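Local coordinates for protein endo-beta-1,4-glucanase (cellulase B) (Bacillus halodurans, PDB 4V2X) that probably hydrolyses beta-glucans as a three-module family 5 endo-beta-1,4-glucanase that joins a catalytic barrel to an Ig-like module and a carbohydrate-binding module, at residues A[557-562]-A[569-574]. Sequence-based numbering, arbitrary orientation.
Sequences EVRLTF and TVNYTI
Thr-569 meets Thr-561 methyl against methyl, and the 3.4 Å between Thr-569 CG2 and Thr-561 CG2 is closer than two methyls normally come, a locally tight spot. At Val-570 the backbone pairs with Phe-562 in both directions; Phe-562 N reaches Val-570 O almost straight (N-H...O 174°), and the same carbonyl oxygen lies at the edge of the Phe-562 ring. Asn-571 lies on the face with Arg-559, Thr-561 and Thr-573, its ND2 2.9 Å from Thr-561 OG1 and also beside Arg-559 NH1, the amide turned 86° from the guanidinium plane. Tyr-572 meets two apolar neighbours on strand 557-562: its CB is 4.0 Å from Phe-562 CE1 at that ring's edge, and its CD2 approaches Leu-560 CD1 obliquely. With CG anti to the backbone N the phenol leads away from strand 557-562, and its OH is hydrogen-bonded to the backbone O of Gln-486. Thr-573 lays CG2 3.5 Å from Glu-557 CG, while one water links its OG1 to Glu-557 OE2, donating to the carboxylate at 2.8 Å from OE2. Ile-574 CG1, set between the backbone N and carbonyl carbon, lies 3.7 Å from Val-558 CB, and CG2 touches Leu-560 CD1. A glycine in place of Ile-574 would probably leave Val-558 and Leu-560 without these neighbours and open a gap in the apolar face. Six backbone hydrogen bonds and strand axes at 157° show antiparallel pairing; as consecutive strands joined by a short turn they form a beta hairpin inside the antiparallel sheet of the carbohydrate-binding domain, 556-564 edged by strand 506-513 and 569-577 by strand 580-585.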
loop_
_atom_site.group_PDB
_atom_site.type_symbol
_atom_site.label_atom_id
_atom_site.label_comp_id
_atom_site.label_asym_id
_atom_site.label_seq_id
_atom_site.Cartn_x
_atom_site.Cartn_y
_atom_site.Cartn_z
ATOM N N GLU A 557 15.730 44.722 22.481
ATOM C CA GLU A 557 15.506 45.754 21.481
ATOM C C GLU A 557 15.387 45.123 20.105
ATOM O O GLU A 557 16.236 44.334 19.697
ATOM C CB GLU A 557 16.642 46.767 21.498
ATOM C CG GLU A 557 16.370 47.987 20.631
ATOM C CD GLU A 557 17.428 49.058 20.766
ATOM O OE1 GLU A 557 17.929 49.254 21.889
ATOM O OE2 GLU A 557 17.755 49.705 19.746
ATOM N N VAL A 558 14.319 45.486 19.408
ATOM C CA VAL A 558 13.990 44.920 18.105
ATOM C C VAL A 558 13.866 46.054 17.094
ATOM O O VAL A 558 13.220 47.076 17.361
ATOM C CB VAL A 558 12.677 44.124 18.192
ATOM C CG1 VAL A 558 12.098 43.819 16.813
ATOM C CG2 VAL A 558 12.913 42.842 18.987
ATOM N N ARG A 559 14.482 45.870 15.931
ATOM C CA ARG A 559 14.341 46.815 14.833
ATOM C C ARG A 559 13.272 46.316 13.882
ATOM O O ARG A 559 13.339 45.183 13.393
ATOM C CB ARG A 559 15.662 47.005 14.075
ATOM C CG ARG A 559 15.572 48.052 12.972
ATOM C CD ARG A 559 16.928 48.303 12.316
ATOM N NE ARG A 559 17.515 47.071 11.780
ATOM C CZ ARG A 559 17.156 46.478 10.636
ATOM N NH1 ARG A 559 16.200 46.991 9.865
ATOM N NH2 ARG A 559 17.761 45.357 10.258
ATOM N N LEU A 560 12.275 47.160 13.641
ATOM C CA LEU A 560 11.229 46.877 12.679
ATOM C C LEU A 560 11.522 47.642 11.399
ATOM O O LEU A 560 12.037 48.758 11.443
ATOM C CB LEU A 560 9.871 47.311 13.227
ATOM C CG LEU A 560 9.450 46.709 14.563
ATOM C CD1 LEU A 560 8.094 47.262 14.966
ATOM C CD2 LEU A 560 9.411 45.193 14.500
ATOM N N THR A 561 11.194 47.040 10.263
ATOM C CA THR A 561 11.308 47.723 8.983
ATOM C C THR A 561 9.996 47.535 8.237
ATOM O O THR A 561 9.605 46.413 7.916
ATOM C CB THR A 561 12.480 47.187 8.149
ATOM O OG1 THR A 561 13.689 47.252 8.919
ATOM C CG2 THR A 561 12.641 47.996 6.858
ATOM N N PHE A 562 9.313 48.645 7.992
ATOM C CA PHE A 562 8.052 48.638 7.288
ATOM C C PHE A 562 8.308 48.974 5.835
ATOM O O PHE A 562 8.908 50.000 5.531
ATOM C CB PHE A 562 7.090 49.639 7.918
ATOM C CG PHE A 562 6.701 49.283 9.318
ATOM C CD1 PHE A 562 7.470 49.696 10.390
ATOM C CD2 PHE A 562 5.569 48.517 9.559
ATOM C CE1 PHE A 562 7.115 49.354 11.685
ATOM C CE2 PHE A 562 5.206 48.176 10.845
ATOM C CZ PHE A 562 5.979 48.597 11.913
ATOM N N THR A 569 10.452 52.959 2.760
ATOM C CA THR A 569 10.863 52.057 3.825
ATOM C C THR A 569 10.998 52.905 5.075
ATOM O O THR A 569 11.605 53.970 5.031
ATOM C CB THR A 569 12.218 51.411 3.478
ATOM O OG1 THR A 569 12.060 50.599 2.307
ATOM C CG2 THR A 569 12.742 50.566 4.625
ATOM N N VAL A 570 10.415 52.455 6.183
ATOM C CA VAL A 570 10.521 53.181 7.444
ATOM C C VAL A 570 10.980 52.218 8.526
ATOM O O VAL A 570 10.364 51.175 8.714
ATOM C CB VAL A 570 9.167 53.804 7.856
ATOM C CG1 VAL A 570 9.272 54.482 9.216
ATOM C CG2 VAL A 570 8.690 54.790 6.803
ATOM N N ASN A 571 12.058 52.573 9.223
ATOM C CA ASN A 571 12.519 51.808 10.381
ATOM C C ASN A 571 11.876 52.299 11.659
ATOM O O ASN A 571 11.447 53.445 11.745
ATOM C CB ASN A 571 14.037 51.885 10.517
ATOM C CG ASN A 571 14.759 51.261 9.338
ATOM O OD1 ASN A 571 15.665 51.863 8.765
ATOM N ND2 ASN A 571 14.356 50.063 8.966
ATOM N N TYR A 572 11.826 51.422 12.653
ATOM C CA TYR A 572 11.218 51.734 13.942
ATOM C C TYR A 572 11.844 50.804 14.962
ATOM O O TYR A 572 12.200 49.674 14.638
ATOM C CB TYR A 572 9.707 51.528 13.866
ATOM C CG TYR A 572 8.893 52.093 15.010
ATOM C CD1 TYR A 572 8.459 53.417 14.999
ATOM C CD2 TYR A 572 8.504 51.288 16.080
ATOM C CE1 TYR A 572 7.686 53.927 16.030
ATOM C CE2 TYR A 572 7.734 51.792 17.116
ATOM C CZ TYR A 572 7.333 53.111 17.090
ATOM O OH TYR A 572 6.564 53.612 18.110
ATOM N N THR A 573 11.991 51.287 16.189
ATOM C CA THR A 573 12.550 50.484 17.255
ATOM C C THR A 573 11.503 50.201 18.320
ATOM O O THR A 573 10.760 51.095 18.733
ATOM C CB THR A 573 13.763 51.188 17.880
ATOM O OG1 THR A 573 14.754 51.390 16.866
ATOM C CG2 THR A 573 14.359 50.354 19.016
ATOM N N ILE A 574 11.444 48.950 18.759
ATOM C CA ILE A 574 10.692 48.613 19.962
ATOM C C ILE A 574 11.613 48.013 21.016
ATOM O O ILE A 574 12.548 47.275 20.707
ATOM C CB ILE A 574 9.486 47.685 19.698
ATOM C CG1 ILE A 574 9.910 46.433 18.934
ATOM C CG2 ILE A 574 8.404 48.434 18.934
ATOM C CD1 ILE A 574 8.880 45.328 18.934
HETATM O O HOH W 1 16.930 49.934 17.035
#